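Local coordinates for protein putative regulator (Escherichia coli O6, PDB 3HFI) that probably regulates transcription by binding DNA, with a UTRA domain that in related GntR-type regulators senses small-molecule effectors, at the interface of chains A and B. Coordinates in Å, arbitrary orientation; residue numbers count along the deposited sequence, not the author numbering. Chains: chain A/B, Putative regulator.

The interface of chains A and B. Residues chain A 103-106, 136, 138; chain B 107-108, 110, 159-160.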
loop_
_atom_site.group_PDB
_atom_site.type_symbol
_atom_site.label_atom_id
_atom_site.label_comp_id
_atom_site.label_asym_id
_atom_site.label_seq_id
_atom_site.Cartn_x
_atom_site.Cartn_y
_atom_site.Cartn_z
ATOM N N ILE A 103 4.287 7.756 10.659
ATOM C CA ILE A 103 3.280 7.544 9.622
ATOM C C ILE A 103 2.239 6.535 10.045
ATOM O O ILE A 103 2.563 5.404 10.368
ATOM C CB ILE A 103 3.958 7.132 8.304
ATOM C CG1 ILE A 103 4.808 8.332 7.809
ATOM C CG2 ILE A 103 2.913 6.682 7.255
ATOM C CD1 ILE A 103 5.700 7.971 6.669
ATOM N N ARG A 104 0.984 6.975 10.090
ATOM C CA ARG A 104 -0.103 6.211 10.566
ATOM C C ARG A 104 -1.182 5.832 9.579
ATOM O O ARG A 104 -1.927 4.900 9.894
ATOM C CB ARG A 104 -0.780 6.923 11.725
ATOM C CG ARG A 104 0.205 7.263 12.856
ATOM C CD ARG A 104 -0.540 7.795 14.052
ATOM N NE ARG A 104 0.418 8.301 15.016
ATOM C CZ ARG A 104 0.922 7.605 16.013
ATOM N NH1 ARG A 104 0.518 6.343 16.236
ATOM N NH2 ARG A 104 1.816 8.192 16.836
ATOM N N TYR A 105 -1.267 6.518 8.440
ATOM C CA TYR A 105 -2.255 6.231 7.408
ATOM C C TYR A 105 -1.760 6.519 6.025
ATOM O O TYR A 105 -0.923 7.418 5.799
ATOM C CB TYR A 105 -3.562 7.048 7.510
ATOM C CG TYR A 105 -4.173 7.104 8.872
ATOM C CD1 TYR A 105 -5.250 6.247 9.216
ATOM C CD2 TYR A 105 -3.728 8.015 9.821
ATOM C CE1 TYR A 105 -5.829 6.288 10.497
ATOM C CE2 TYR A 105 -4.318 8.073 11.088
ATOM C CZ TYR A 105 -5.352 7.204 11.412
ATOM O OH TYR A 105 -5.916 7.243 12.673
ATOM N N SER A 106 -2.415 5.839 5.103
ATOM C CA SER A 106 -2.133 5.802 3.681
ATOM C C SER A 106 -3.477 5.671 2.975
ATOM O O SER A 106 -4.300 4.864 3.414
ATOM C CB SER A 106 -1.489 4.443 3.376
ATOM O OG SER A 106 -0.441 4.753 2.662
ATOM N N GLN A 136 -1.032 8.112 -4.135
ATOM C CA GLN A 136 -1.027 7.709 -2.762
ATOM C C GLN A 136 -0.800 8.903 -1.873
ATOM O O GLN A 136 0.138 9.684 -2.089
ATOM C CB GLN A 136 0.116 6.745 -2.535
ATOM C CG GLN A 136 0.145 6.223 -1.087
ATOM C CD GLN A 136 1.262 5.288 -0.841
ATOM O OE1 GLN A 136 2.461 5.677 -0.944
ATOM N NE2 GLN A 136 0.912 4.009 -0.527
ATOM N N VAL A 138 -0.054 9.969 2.021
ATOM C CA VAL A 138 0.563 9.439 3.240
ATOM C C VAL A 138 0.432 10.477 4.351
ATOM O O VAL A 138 0.672 11.657 4.114
ATOM C CB VAL A 138 2.051 9.068 2.970
ATOM C CG1 VAL A 138 2.733 8.533 4.252
ATOM C CG2 VAL A 138 2.131 7.996 1.823
ATOM N N GLU B 107 -7.087 1.824 1.684
ATOM C CA GLU B 107 -6.739 2.680 2.792
ATOM C C GLU B 107 -5.979 1.769 3.743
ATOM O O GLU B 107 -6.420 0.670 3.982
ATOM C CB GLU B 107 -8.002 3.127 3.537
ATOM C CG GLU B 107 -8.859 4.093 2.800
ATOM C CD GLU B 107 -10.198 4.405 3.517
ATOM O OE1 GLU B 107 -10.665 3.657 4.415
ATOM O OE2 GLU B 107 -10.813 5.406 3.121
ATOM N N SER B 108 -4.913 2.253 4.362
ATOM C CA SER B 108 -4.257 1.489 5.370
ATOM C C SER B 108 -4.050 2.340 6.591
ATOM O O SER B 108 -3.840 3.538 6.497
ATOM C CB SER B 108 -2.884 1.050 4.858
ATOM O OG SER B 108 -2.969 0.376 3.636
ATOM N N TYR B 110 -1.605 2.110 10.144
ATOM C CA TYR B 110 -0.452 1.422 10.644
ATOM C C TYR B 110 -0.352 1.608 12.179
ATOM O O TYR B 110 -0.501 2.719 12.674
ATOM C CB TYR B 110 0.827 1.961 9.981
ATOM C CG TYR B 110 0.813 1.966 8.462
ATOM C CD1 TYR B 110 1.328 0.900 7.719
ATOM C CD2 TYR B 110 0.280 3.038 7.763
ATOM C CE1 TYR B 110 1.299 0.916 6.293
ATOM C CE2 TYR B 110 0.272 3.073 6.352
ATOM C CZ TYR B 110 0.753 2.003 5.626
ATOM O OH TYR B 110 0.714 2.066 4.251
ATOM N N TYR B 159 4.259 -0.291 2.324
ATOM C CA TYR B 159 3.081 -0.064 1.535
ATOM C C TYR B 159 3.218 1.357 1.027
ATOM O O TYR B 159 2.433 1.817 0.247
ATOM C CB TYR B 159 1.829 -0.224 2.386
ATOM N N LEU B 160 4.245 2.050 1.479
ATOM C CA LEU B 160 4.443 3.415 1.055
ATOM C C LEU B 160 5.425 3.525 -0.059
ATOM O O LEU B 160 6.425 2.884 -0.045
ATOM C CB LEU B 160 4.949 4.239 2.201
ATOM C CG LEU B 160 4.160 4.004 3.443
ATOM C CD1 LEU B 160 4.751 4.823 4.463
ATOM C CD2 LEU B 160 2.812 4.438 3.201
#
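Strand 105-114 of the UTRA domain runs antiparallel to its own copy across the two-fold axis, in what is probably the dimer interface, as is common among GntR-type regulators, and A:Ser106 and B:Ser108 pair as a beta bridge that joins the sheets of the two subunits. B:Ser108 N gives a hydrogen bond to A:Ser106 O at 2.8 Å, and A:Ser106 N returns one to B:Ser108 O at 3.0 Å. Two residues on, where chain A is still loop, B:Tyr110 N donates a hydrogen bond to A:Arg104 O at 2.8 Å. The ring of B:Tyr110 lies alongside the chain A backbone, with A:Arg104 C and A:Tyr105 N at its edge and in its plane. CG of this tyrosine is anti to its carbonyl carbon (chi1 -53°), which sends the ring along the partner strand until CE2 meets A:Ser106 CB at 3.7 Å; the phenol OH receives a weak bond from A:Ser106 OG. Further contact comes from B:Tyr159 and B:Leu160, both poorly ordered, near the modelled C-terminus of chain B. A:Gln136, extended with CG anti to the backbone N (chi1 -178°), reaches out with its amide NE2 to B:Tyr159 O at 2.8 Å, the acceptor lying nearly in the amide plane. B:Leu160 follows with its two methyls divided: CD1 meets A:Ile103 CG2 tip to tip at 3.8 Å, while the side chains of B:Leu160 and A:Val138 cross obliquely, CD2 being 3.9 Å from A:Val138 CG2 and also approaching A:Ser106 OG.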